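Local coordinates for protein chitinase (Pyrococcus furiosus, PDB 2CWR) that hydrolyses chitin, the part described here being its chitin-binding domain, which probably holds the enzyme on the insoluble polymer, at residues Y35-K40 with S70-P75; V39-A44 with V64-V69. One frame throughout, in Å; residues are numbered along the deposited sequence.

Contact 1: Y35-K40 with S70-P75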
loop_
_atom_site.group_PDB
_atom_site.type_symbol
_atom_site.label_atom_id
_atom_site.label_comp_id
_atom_site.label_asym_id
_atom_site.label_seq_id
_atom_site.Cartn_x
_atom_site.Cartn_y
_atom_site.Cartn_z
ATOM N N TYR A 35 -6.072 -4.687 -13.281
ATOM C CA TYR A 35 -6.880 -5.342 -12.263
ATOM C C TYR A 35 -7.368 -4.359 -11.215
ATOM O O TYR A 35 -6.786 -3.290 -11.028
ATOM C CB TYR A 35 -6.072 -6.423 -11.534
ATOM C CG TYR A 35 -5.456 -7.485 -12.413
ATOM C CD1 TYR A 35 -4.309 -7.224 -13.166
ATOM C CD2 TYR A 35 -6.014 -8.758 -12.481
ATOM C CE1 TYR A 35 -3.733 -8.216 -13.966
ATOM C CE2 TYR A 35 -5.451 -9.752 -13.273
ATOM C CZ TYR A 35 -4.313 -9.477 -14.012
ATOM O OH TYR A 35 -3.766 -10.469 -14.793
ATOM N N ASP A 36 -8.444 -4.732 -10.536
ATOM C CA ASP A 36 -8.978 -3.915 -9.455
ATOM C C ASP A 36 -8.243 -4.545 -8.273
ATOM O O ASP A 36 -8.818 -5.280 -7.475
ATOM C CB ASP A 36 -10.494 -4.104 -9.339
ATOM C CG ASP A 36 -11.159 -3.025 -8.497
ATOM O OD1 ASP A 36 -12.407 -2.996 -8.450
ATOM O OD2 ASP A 36 -10.442 -2.210 -7.881
ATOM N N TRP A 37 -6.946 -4.260 -8.207
ATOM C CA TRP A 37 -6.050 -4.805 -7.195
ATOM C C TRP A 37 -6.317 -4.440 -5.741
ATOM O O TRP A 37 -7.152 -3.597 -5.432
ATOM C CB TRP A 37 -4.606 -4.430 -7.545
ATOM C CG TRP A 37 -4.407 -2.964 -7.803
ATOM C CD1 TRP A 37 -4.367 -2.343 -9.016
ATOM C CD2 TRP A 37 -4.223 -1.939 -6.821
ATOM N NE1 TRP A 37 -4.163 -0.993 -8.855
ATOM C CE2 TRP A 37 -4.072 -0.717 -7.516
ATOM C CE3 TRP A 37 -4.172 -1.934 -5.420
ATOM C CZ2 TRP A 37 -3.873 0.504 -6.856
ATOM C CZ3 TRP A 37 -3.974 -0.720 -4.763
ATOM C CH2 TRP A 37 -3.827 0.482 -5.484
ATOM N N THR A 38 -5.577 -5.099 -4.855
ATOM C CA THR A 38 -5.678 -4.878 -3.420
ATOM C C THR A 38 -4.281 -4.929 -2.819
ATOM O O THR A 38 -3.506 -5.829 -3.132
ATOM C CB THR A 38 -6.521 -5.975 -2.738
ATOM O OG1 THR A 38 -7.869 -5.909 -3.213
ATOM C CG2 THR A 38 -6.515 -5.795 -1.227
ATOM N N VAL A 39 -3.952 -3.956 -1.977
ATOM C CA VAL A 39 -2.656 -3.947 -1.305
ATOM C C VAL A 39 -2.957 -3.854 0.183
ATOM O O VAL A 39 -3.572 -2.889 0.641
ATOM C CB VAL A 39 -1.773 -2.755 -1.749
ATOM C CG1 VAL A 39 -0.522 -2.680 -0.881
ATOM C CG2 VAL A 39 -1.364 -2.932 -3.208
ATOM N N LYS A 40 -2.560 -4.881 0.926
ATOM C CA LYS A 40 -2.807 -4.916 2.362
ATOM C C LYS A 40 -1.575 -4.452 3.112
ATOM O O LYS A 40 -0.463 -4.907 2.850
ATOM C CB LYS A 40 -3.189 -6.333 2.802
ATOM C CG LYS A 40 -4.488 -6.828 2.181
ATOM C CD LYS A 40 -4.904 -8.177 2.742
ATOM C CE LYS A 40 -6.288 -8.569 2.240
ATOM N NZ LYS A 40 -6.749 -9.858 2.826
ATOM N N SER A 70 -10.640 4.596 -10.063
ATOM C CA SER A 70 -10.934 4.178 -11.438
ATOM C C SER A 70 -9.822 4.137 -12.492
ATOM O O SER A 70 -9.734 3.174 -13.251
ATOM C CB SER A 70 -12.103 5.003 -11.993
ATOM O OG SER A 70 -11.744 6.363 -12.154
ATOM N N TRP A 71 -8.978 5.161 -12.542
ATOM C CA TRP A 71 -7.916 5.232 -13.550
ATOM C C TRP A 71 -6.588 4.560 -13.202
ATOM O O TRP A 71 -5.673 4.524 -14.027
ATOM C CB TRP A 71 -7.620 6.697 -13.871
ATOM C CG TRP A 71 -7.242 7.494 -12.650
ATOM C CD1 TRP A 71 -8.076 8.244 -11.870
ATOM C CD2 TRP A 71 -5.947 7.567 -12.033
ATOM N NE1 TRP A 71 -7.386 8.777 -10.808
ATOM C CE2 TRP A 71 -6.078 8.377 -10.882
ATOM C CE3 TRP A 71 -4.691 7.024 -12.340
ATOM C CZ2 TRP A 71 -4.998 8.657 -10.035
ATOM C CZ3 TRP A 71 -3.617 7.302 -11.495
ATOM C CH2 TRP A 71 -3.781 8.112 -10.357
ATOM N N ASN A 72 -6.484 4.016 -11.998
ATOM C CA ASN A 72 -5.233 3.424 -11.535
ATOM C C ASN A 72 -5.231 1.895 -11.455
ATOM O O ASN A 72 -4.777 1.332 -10.460
ATOM C CB ASN A 72 -4.926 4.013 -10.154
ATOM C CG ASN A 72 -3.468 3.917 -9.778
ATOM O OD1 ASN A 72 -3.109 4.092 -8.610
ATOM N ND2 ASN A 72 -2.613 3.663 -10.758
ATOM N N LYS A 73 -5.704 1.216 -12.498
ATOM C CA LYS A 73 -5.756 -0.243 -12.458
ATOM C C LYS A 73 -4.592 -0.990 -13.115
ATOM O O LYS A 73 -4.606 -2.220 -13.183
ATOM C CB LYS A 73 -7.085 -0.734 -13.043
ATOM C CG LYS A 73 -8.301 -0.271 -12.241
ATOM C CD LYS A 73 -9.587 -0.905 -12.745
ATOM C CE LYS A 73 -10.786 -0.425 -11.937
ATOM N NZ LYS A 73 -12.037 -1.123 -12.344
ATOM N N GLY A 74 -3.586 -0.258 -13.580
ATOM C CA GLY A 74 -2.438 -0.906 -14.193
ATOM C C GLY A 74 -2.334 -0.677 -15.687
ATOM O O GLY A 74 -3.064 0.149 -16.232
ATOM N N PRO A 75 -1.447 -1.406 -16.386
ATOM C CA PRO A 75 -0.537 -2.430 -15.857
ATOM C C PRO A 75 0.504 -1.926 -14.854
ATOM O O PRO A 75 1.019 -2.701 -14.050
ATOM C CB PRO A 75 0.101 -3.007 -17.121
ATOM C CG PRO A 75 0.123 -1.827 -18.043
ATOM C CD PRO A 75 -1.254 -1.244 -17.837
#
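The indole of Trp37 meets the loop 70-75 with its nitrogen edge. NE1 donates to the backbone O of Asn72 at 2.9 Å, with an N-H...O angle of 149°. The acceptor sits at the ring's edge, tilted 18° from the indole plane. The N-H in turn lies in the plane of the Asn72 carbonyl. The CG of Trp37 stands between its own backbone N and carbonyl carbon (chi1 52°), and this torsion turns the nitrogen edge toward the loop. NE1 also passes 4.0 Å from CA of Lys73. The Asn72 side chain stands with its amide plane almost perpendicular to the indole.

A second bond joins the backbones: Tyr35 N donates to Lys73 O at 2.9 Å. Two bonds from nearby residues thus hold successive carbonyls of the loop. The first carbons of the Lys73 side chain pass the carbonyl oxygen of Tyr35, CB at 3.3 Å from Tyr35 O. The chain is extended beyond CG and brings NZ to 4.3 Å from Asp36 OD1. That is too long for a salt bridge, though the opposite charges may still attract. Asp36 is the centre of an inverse gamma turn, closed by a weak bond from Trp37 N to Tyr35 O.

The buried indole stacks on Phe79 of strand 76-84 and touches Leu29 and Leu31 of strand 22-31. An alanine in place of Trp37 would probably leave the Asn72 carbonyl without its indole donor and open a gap beside Phe79 and the leucines of strand 22-31. The hydroxyl of Tyr35 is hydrogen-bonded to Asp32. The contact therefore ties the lead-in to strand 38-43 to the loop that runs from strand 63-68 to strand 76-84, which lie in different sheets.

Contact 2: V39-A44 with V64-V69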
loop_
_atom_site.group_PDB
_atom_site.type_symbol
_atom_site.label_atom_id
_atom_site.label_comp_id
_atom_site.label_asym_id
_atom_site.label_seq_id
_atom_site.Cartn_x
_atom_site.Cartn_y
_atom_site.Cartn_z
ATOM N N VAL A 39 -3.952 -3.956 -1.977
ATOM C CA VAL A 39 -2.656 -3.947 -1.305
ATOM C C VAL A 39 -2.957 -3.854 0.183
ATOM O O VAL A 39 -3.572 -2.889 0.641
ATOM C CB VAL A 39 -1.773 -2.755 -1.749
ATOM C CG1 VAL A 39 -0.522 -2.680 -0.881
ATOM C CG2 VAL A 39 -1.364 -2.932 -3.208
ATOM N N LYS A 40 -2.560 -4.881 0.926
ATOM C CA LYS A 40 -2.807 -4.916 2.362
ATOM C C LYS A 40 -1.575 -4.452 3.112
ATOM O O LYS A 40 -0.463 -4.907 2.850
ATOM C CB LYS A 40 -3.189 -6.333 2.802
ATOM C CG LYS A 40 -4.488 -6.828 2.181
ATOM C CD LYS A 40 -4.904 -8.177 2.742
ATOM C CE LYS A 40 -6.288 -8.569 2.240
ATOM N NZ LYS A 40 -6.749 -9.858 2.826
ATOM N N VAL A 41 -1.782 -3.545 4.054
ATOM C CA VAL A 41 -0.688 -2.996 4.833
ATOM C C VAL A 41 -0.880 -3.251 6.320
ATOM O O VAL A 41 -1.896 -2.866 6.891
ATOM C CB VAL A 41 -0.568 -1.471 4.608
ATOM C CG1 VAL A 41 0.494 -0.886 5.526
ATOM C CG2 VAL A 41 -0.223 -1.182 3.148
ATOM N N LYS A 42 0.093 -3.914 6.939
ATOM C CA LYS A 42 0.021 -4.174 8.371
ATOM C C LYS A 42 0.848 -3.085 9.029
ATOM O O LYS A 42 2.058 -2.995 8.814
ATOM C CB LYS A 42 0.590 -5.553 8.716
ATOM C CG LYS A 42 0.392 -5.944 10.181
ATOM C CD LYS A 42 0.980 -7.308 10.491
ATOM C CE LYS A 42 0.591 -7.774 11.892
ATOM N NZ LYS A 42 0.989 -6.800 12.949
ATOM N N LEU A 43 0.183 -2.247 9.816
ATOM C CA LEU A 43 0.832 -1.133 10.490
ATOM C C LEU A 43 1.565 -1.559 11.756
ATOM O O LEU A 43 1.190 -2.535 12.406
ATOM C CB LEU A 43 -0.210 -0.073 10.849
ATOM C CG LEU A 43 -0.997 0.515 9.675
ATOM C CD1 LEU A 43 -2.190 1.303 10.193
ATOM C CD2 LEU A 43 -0.077 1.390 8.844
ATOM N N ALA A 44 2.616 -0.824 12.095
ATOM C CA ALA A 44 3.372 -1.112 13.306
ATOM C C ALA A 44 2.515 -0.633 14.473
ATOM O O ALA A 44 1.574 0.141 14.285
ATOM C CB ALA A 44 4.696 -0.368 13.294
ATOM N N VAL A 64 -4.584 -1.941 7.029
ATOM C CA VAL A 64 -5.060 -0.969 6.057
ATOM C C VAL A 64 -5.110 -1.666 4.706
ATOM O O VAL A 64 -4.203 -2.420 4.356
ATOM C CB VAL A 64 -4.117 0.249 5.952
ATOM C CG1 VAL A 64 -4.681 1.263 4.968
ATOM C CG2 VAL A 64 -3.931 0.877 7.318
ATOM N N ILE A 65 -6.175 -1.420 3.955
ATOM C CA ILE A 65 -6.330 -2.026 2.642
ATOM C C ILE A 65 -6.482 -0.921 1.615
ATOM O O ILE A 65 -7.382 -0.090 1.718
ATOM C CB ILE A 65 -7.583 -2.932 2.579
ATOM C CG1 ILE A 65 -7.474 -4.044 3.625
ATOM C CG2 ILE A 65 -7.731 -3.524 1.182
ATOM C CD1 ILE A 65 -8.695 -4.930 3.689
ATOM N N PHE A 66 -5.591 -0.907 0.631
ATOM C CA PHE A 66 -5.650 0.091 -0.423
ATOM C C PHE A 66 -6.150 -0.555 -1.708
ATOM O O PHE A 66 -5.746 -1.664 -2.056
ATOM C CB PHE A 66 -4.267 0.705 -0.660
ATOM C CG PHE A 66 -3.830 1.651 0.418
ATOM C CD1 PHE A 66 -4.441 2.896 0.554
ATOM C CD2 PHE A 66 -2.810 1.301 1.301
ATOM C CE1 PHE A 66 -4.043 3.780 1.555
ATOM C CE2 PHE A 66 -2.403 2.178 2.308
ATOM C CZ PHE A 66 -3.019 3.420 2.434
ATOM N N THR A 67 -7.049 0.145 -2.389
ATOM C CA THR A 67 -7.613 -0.314 -3.650
ATOM C C THR A 67 -7.520 0.852 -4.628
ATOM O O THR A 67 -7.463 2.011 -4.221
ATOM C CB THR A 67 -9.071 -0.755 -3.477
ATOM O OG1 THR A 67 -9.798 0.262 -2.779
ATOM C CG2 THR A 67 -9.131 -2.066 -2.691
ATOM N N PRO A 68 -7.513 0.564 -5.935
ATOM C CA PRO A 68 -7.405 1.643 -6.916
ATOM C C PRO A 68 -8.609 2.516 -7.197
ATOM O O PRO A 68 -9.755 2.083 -7.087
ATOM C CB PRO A 68 -6.966 0.908 -8.177
ATOM C CG PRO A 68 -7.708 -0.395 -8.054
ATOM C CD PRO A 68 -7.483 -0.754 -6.593
ATOM N N VAL A 69 -8.325 3.764 -7.551
ATOM C CA VAL A 69 -9.368 4.676 -7.968
ATOM C C VAL A 69 -9.523 4.245 -9.435
ATOM O O VAL A 69 -8.632 3.594 -9.984
ATOM C CB VAL A 69 -8.927 6.151 -7.852
ATOM C CG1 VAL A 69 -8.934 6.571 -6.386
ATOM C CG2 VAL A 69 -7.545 6.339 -8.450
#
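Val39 and Phe66 form an antiparallel hydrogen-bonded pair. Val39 N donates to Phe66 O at 2.9 Å, and Phe66 N returns a nearly straight bond to Val39 O at 2.8 Å. Val41 and Val64 repeat the pattern. Val41 N reaches Val64 O at 2.7 Å, and Val64 N reaches Val41 O at 2.8 Å. Between them Lys40 and Ile65 make a non-hydrogen-bonded pair, with CA atoms 4.6 Å apart. Here Lys40 CG and Ile65 CG1 lie alongside each other on the partly exposed face.

The valines and Phe66 point to the other, buried face. Val41 CG2, anti to its own carbonyl carbon, comes to the edge of the Phe66 ring, near its plane, 4.0 Å from CD2. Within its own strand, Val64 lays CG1 over one face of the same ring, toward the rim. Its other methyl, CG2, meets CD1 of Leu43 at 3.4 Å, a tight carbon pair. Leu43 extends the apolar row beyond Val64.

In the facing sheet Phe66 stacks on Phe81 and meets Phe79 with the ring planes at about 45°, while Val41 touches Phe81 and Leu43 touches Val83.

The two strands lie inside the antiparallel five-stranded sheet. Strand 63-68 has strand 55-60 on its other side, and strand 38-43 is flanked by strand 91-98. Their buried face packs against strand 76-84 of the four-stranded sheet, as in a beta-sandwich.

The centres of contacts 1 and 2 lie about 12 Å apart, and both use strand 38-43, sharing Val39 and Lys40, with 35-37 as the lead-in to it. Along the chain, 35-40 runs into 39-44, and 64-69 runs straight on into 70-75. Contact 2 pairs two neighbouring strands near the middle of the domain. Contact 1 lies at one end. They touch directly: Trp37 O lies 3.1 Å from Pro68 CD. Beyond the last bridge of the ladder, the packing of Trp37 and Asp36 on Pro68 leads over to the loop that the indole holds, where the chain of this all-beta carbohydrate-binding domain crosses from the five-stranded sheet to the other.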